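Local coordinates for beta-fructofuranosidase (Bifidobacterium adolescentis, PDB 6NOB), which probably hydrolyses beta-fructofuranosides such as sucrose, releasing terminal fructose, at residues F153-S165 against W171-E183. Numbering follows the deposited sequence.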
# COMPACT_ATOMS: atom_id res chain seq x y z
N PHE A 153 -1.56 7.34 15.20
CA PHE A 153 -0.52 7.56 14.20
C PHE A 153 0.24 6.29 13.84
O PHE A 153 0.93 6.27 12.81
CB PHE A 153 0.46 8.62 14.70
CG PHE A 153 1.26 9.29 13.61
CD1 PHE A 153 0.68 10.23 12.78
CD2 PHE A 153 2.60 8.97 13.43
CE1 PHE A 153 1.41 10.85 11.78
CE2 PHE A 153 3.34 9.58 12.44
CZ PHE A 153 2.75 10.52 11.61
N GLY A 154 0.15 5.24 14.66
CA GLY A 154 0.80 3.99 14.38
C GLY A 154 -0.19 2.90 13.97
O GLY A 154 -1.40 3.12 13.87
N TRP A 155 0.36 1.71 13.74
CA TRP A 155 -0.48 0.57 13.41
C TRP A 155 -1.31 0.16 14.62
O TRP A 155 -0.87 0.27 15.77
CB TRP A 155 0.39 -0.60 12.94
CG TRP A 155 -0.40 -1.77 12.44
CD1 TRP A 155 -0.73 -2.05 11.15
CD2 TRP A 155 -0.96 -2.83 13.24
NE1 TRP A 155 -1.47 -3.21 11.09
CE2 TRP A 155 -1.62 -3.71 12.36
CE3 TRP A 155 -0.96 -3.11 14.61
CZ2 TRP A 155 -2.28 -4.85 12.80
CZ3 TRP A 155 -1.62 -4.24 15.04
CH2 TRP A 155 -2.27 -5.10 14.14
N ASP A 156 -2.53 -0.30 14.36
CA ASP A 156 -3.43 -0.78 15.40
C ASP A 156 -4.45 -1.71 14.75
O ASP A 156 -4.28 -2.13 13.60
CB ASP A 156 -4.10 0.39 16.14
CG ASP A 156 -4.43 0.06 17.58
OD1 ASP A 156 -4.55 -1.14 17.92
OD2 ASP A 156 -4.58 1.01 18.38
N ASN A 157 -5.52 -2.03 15.49
CA ASN A 157 -6.55 -2.93 15.00
C ASN A 157 -7.07 -2.45 13.65
O ASN A 157 -7.46 -1.29 13.49
CB ASN A 157 -7.69 -3.04 16.01
CG ASN A 157 -7.28 -3.81 17.26
OD1 ASN A 157 -6.69 -4.89 17.18
ND2 ASN A 157 -7.61 -3.26 18.42
N MET A 158 -7.08 -3.36 12.68
CA MET A 158 -7.11 -2.98 11.27
C MET A 158 -8.53 -2.81 10.75
O MET A 158 -9.38 -3.69 10.93
CB MET A 158 -6.36 -4.01 10.44
CG MET A 158 -4.87 -3.72 10.33
SD MET A 158 -4.57 -2.22 9.36
CE MET A 158 -4.15 -1.02 10.63
N HIS A 159 -8.77 -1.67 10.11
CA HIS A 159 -9.97 -1.37 9.34
C HIS A 159 -9.63 -1.38 7.86
O HIS A 159 -8.46 -1.47 7.46
CB HIS A 159 -10.55 0.00 9.71
CG HIS A 159 -10.80 0.21 11.18
ND1 HIS A 159 -9.83 0.01 12.14
CD2 HIS A 159 -11.90 0.63 11.84
CE1 HIS A 159 -10.33 0.28 13.33
NE2 HIS A 159 -11.59 0.66 13.17
N TRP A 160 -10.66 -1.24 7.03
CA TRP A 160 -10.50 -1.02 5.59
C TRP A 160 -10.99 0.39 5.27
O TRP A 160 -12.19 0.68 5.42
CB TRP A 160 -11.26 -2.05 4.78
CG TRP A 160 -10.51 -3.32 4.51
CD1 TRP A 160 -9.69 -3.98 5.37
CD2 TRP A 160 -10.51 -4.07 3.29
NE1 TRP A 160 -9.18 -5.11 4.77
CE2 TRP A 160 -9.67 -5.19 3.49
CE3 TRP A 160 -11.14 -3.91 2.06
CZ2 TRP A 160 -9.45 -6.14 2.50
CZ3 TRP A 160 -10.91 -4.86 1.07
CH2 TRP A 160 -10.08 -5.95 1.30
N GLY A 161 -10.08 1.26 4.84
CA GLY A 161 -10.48 2.50 4.22
C GLY A 161 -10.89 2.28 2.77
O GLY A 161 -10.69 1.22 2.20
N HIS A 162 -11.48 3.32 2.17
CA HIS A 162 -12.04 3.16 0.84
C HIS A 162 -12.03 4.49 0.10
O HIS A 162 -12.47 5.51 0.64
CB HIS A 162 -13.47 2.60 0.92
CG HIS A 162 -14.03 2.17 -0.40
ND1 HIS A 162 -15.37 1.89 -0.58
CD2 HIS A 162 -13.43 1.96 -1.60
CE1 HIS A 162 -15.57 1.53 -1.84
NE2 HIS A 162 -14.42 1.56 -2.47
N ALA A 163 -11.54 4.47 -1.14
CA ALA A 163 -11.53 5.64 -2.01
C ALA A 163 -11.78 5.19 -3.44
O ALA A 163 -11.48 4.05 -3.80
CB ALA A 163 -10.20 6.41 -1.92
N VAL A 164 -12.33 6.09 -4.24
CA VAL A 164 -12.73 5.77 -5.61
C VAL A 164 -12.20 6.85 -6.55
O VAL A 164 -11.98 8.00 -6.14
CB VAL A 164 -14.27 5.63 -5.71
CG1 VAL A 164 -14.94 7.00 -5.74
CG2 VAL A 164 -14.65 4.80 -6.92
N SER A 165 -11.98 6.47 -7.81
CA SER A 165 -11.35 7.39 -8.75
C SER A 165 -11.76 7.04 -10.17
O SER A 165 -12.04 5.88 -10.48
CB SER A 165 -9.82 7.36 -8.62
OG SER A 165 -9.18 7.90 -9.77
N TRP A 171 -8.62 11.19 -6.21
CA TRP A 171 -9.36 10.25 -5.39
C TRP A 171 -10.48 10.93 -4.62
O TRP A 171 -10.32 12.05 -4.13
CB TRP A 171 -8.40 9.54 -4.42
CG TRP A 171 -7.43 8.69 -5.18
CD1 TRP A 171 -6.18 9.04 -5.59
CD2 TRP A 171 -7.67 7.37 -5.68
NE1 TRP A 171 -5.61 8.01 -6.29
CE2 TRP A 171 -6.50 6.97 -6.36
CE3 TRP A 171 -8.74 6.48 -5.60
CZ2 TRP A 171 -6.38 5.72 -6.97
CZ3 TRP A 171 -8.62 5.25 -6.20
CH2 TRP A 171 -7.45 4.88 -6.88
N THR A 172 -11.61 10.24 -4.53
CA THR A 172 -12.77 10.67 -3.77
C THR A 172 -12.94 9.73 -2.58
O THR A 172 -13.01 8.51 -2.75
CB THR A 172 -14.03 10.66 -4.63
OG1 THR A 172 -13.93 11.68 -5.64
CG2 THR A 172 -15.27 10.91 -3.79
N HIS A 173 -13.01 10.30 -1.37
CA HIS A 173 -13.03 9.51 -0.15
C HIS A 173 -14.42 8.94 0.12
O HIS A 173 -15.43 9.64 -0.02
CB HIS A 173 -12.59 10.35 1.04
CG HIS A 173 -11.16 10.77 0.99
ND1 HIS A 173 -10.13 9.92 1.35
CD2 HIS A 173 -10.58 11.94 0.64
CE1 HIS A 173 -8.98 10.55 1.21
NE2 HIS A 173 -9.22 11.78 0.79
N LEU A 174 -14.47 7.68 0.53
CA LEU A 174 -15.71 6.96 0.81
C LEU A 174 -15.76 6.56 2.28
O LEU A 174 -14.77 6.73 2.99
CB LEU A 174 -15.81 5.74 -0.11
CG LEU A 174 -16.07 6.10 -1.58
CD1 LEU A 174 -16.19 4.84 -2.43
CD2 LEU A 174 -17.33 6.96 -1.70
N PRO A 175 -16.89 6.06 2.79
CA PRO A 175 -16.94 5.66 4.20
C PRO A 175 -16.05 4.46 4.49
O PRO A 175 -15.69 3.68 3.60
CB PRO A 175 -18.41 5.32 4.43
CG PRO A 175 -19.14 6.04 3.36
CD PRO A 175 -18.23 6.01 2.18
N VAL A 176 -15.71 4.31 5.77
CA VAL A 176 -14.93 3.16 6.22
C VAL A 176 -15.68 1.88 5.86
O VAL A 176 -16.89 1.76 6.10
CB VAL A 176 -14.66 3.25 7.73
CG1 VAL A 176 -14.15 1.92 8.27
CG2 VAL A 176 -13.65 4.36 8.01
N PHE A 177 -14.96 0.92 5.28
CA PHE A 177 -15.56 -0.24 4.63
C PHE A 177 -15.65 -1.46 5.54
O PHE A 177 -16.73 -2.02 5.71
CB PHE A 177 -14.77 -0.57 3.37
CG PHE A 177 -15.39 -1.64 2.53
CD1 PHE A 177 -16.56 -1.39 1.83
CD2 PHE A 177 -14.81 -2.89 2.43
CE1 PHE A 177 -17.15 -2.38 1.06
CE2 PHE A 177 -15.38 -3.88 1.66
CZ PHE A 177 -16.55 -3.62 0.97
N LEU A 178 -14.52 -1.90 6.10
CA LEU A 178 -14.50 -3.02 7.03
C LEU A 178 -13.84 -2.58 8.34
O LEU A 178 -13.08 -1.62 8.37
CB LEU A 178 -13.75 -4.23 6.45
CG LEU A 178 -14.52 -5.04 5.41
CD1 LEU A 178 -13.56 -5.87 4.57
CD2 LEU A 178 -15.55 -5.94 6.08
N GLU A 179 -14.16 -3.30 9.41
CA GLU A 179 -13.78 -2.91 10.76
C GLU A 179 -13.30 -4.13 11.52
O GLU A 179 -13.56 -5.27 11.11
CB GLU A 179 -14.96 -2.24 11.47
CG GLU A 179 -15.38 -0.94 10.81
CD GLU A 179 -16.49 -0.22 11.55
OE1 GLU A 179 -16.85 -0.66 12.66
OE2 GLU A 179 -17.00 0.78 11.01
N PRO A 180 -12.58 -3.93 12.64
CA PRO A 180 -12.10 -5.07 13.42
C PRO A 180 -13.25 -5.90 13.97
O PRO A 180 -14.38 -5.42 14.13
CB PRO A 180 -11.31 -4.42 14.56
CG PRO A 180 -10.93 -3.08 14.04
CD PRO A 180 -12.08 -2.65 13.17
N GLN A 181 -12.95 -7.17 14.24
CA GLN A 181 -13.90 -8.02 14.95
C GLN A 181 -14.37 -7.31 16.22
O GLN A 181 -13.56 -6.65 16.89
CB GLN A 181 -13.26 -9.36 15.30
CG GLN A 181 -12.79 -10.19 14.12
CD GLN A 181 -11.34 -9.93 13.76
OE1 GLN A 181 -11.02 -8.89 13.19
NE2 GLN A 181 -10.46 -10.86 14.11
N PRO A 182 -15.65 -7.41 16.57
CA PRO A 182 -16.16 -6.66 17.73
C PRO A 182 -15.41 -6.95 19.03
O PRO A 182 -15.21 -6.03 19.84
CB PRO A 182 -17.62 -7.11 17.82
CG PRO A 182 -17.98 -7.48 16.40
CD PRO A 182 -16.73 -8.08 15.82
N GLU A 183 -14.97 -8.20 19.23
CA GLU A 183 -14.30 -8.55 20.48
C GLU A 183 -12.97 -7.83 20.64
O GLU A 183 -12.45 -7.76 21.76
CB GLU A 183 -14.08 -10.07 20.54
CG GLU A 183 -15.35 -10.89 20.41
CD GLU A 183 -15.55 -11.44 19.02
OE1 GLU A 183 -15.21 -10.75 18.04
OE2 GLU A 183 -16.05 -12.58 18.89
O HOH W 1 -17.04 2.73 1.44
O HOH W 2 -10.47 7.12 1.79
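In the family 32 catalytic domain, probably a five-bladed beta-propeller as in relatives, strands 159-165 and 172-173 form an antiparallel hairpin, and the chain runs on beside the first strand to Pro180; strand 141-149 bonds along the other edge of 159-165. Val164 and Thr172 are a hydrogen-bonded pair, Thr172 N reaching Val164 O at 2.8 Å and Val164 N bonding Thr172 O in return. Leu174 N donates to His162 O. Further along, Phe177 and Leu178 both face Trp160 in a classic beta bulge: Phe177 N donates to Trp160 O, and Trp160 N to Leu178 O. Leu178 CD1 lies over the Trp160 indole, whose NE1 bonds Phe195 O.

The His162 ring, with CG anti to the backbone N (chi1 -169°), swings alongside Leu174, whose CD1 sits over one face, 3.4 Å from CE1. A water in the plane of this ring, 2.8 Å from ND1, donates to Pro175 O, while NE2 is bonded to His143. A second water links His162 O to His173 ND1. Near the hairpin turn, Ser165 CB rests on the Trp171 indole, 3.3 Å from CE3. At the far end, Pro180 CD stands 3.3 Å from the centroid of the His159 ring, almost on its normal. An alanine in place of His159 would probably leave Pro180 without its aromatic platform and open a gap beneath it. CH-pi contacts and two bridging waters thus supplement the backbone bonds, and partners at both nitrogens help limit rotation of the His162 ring.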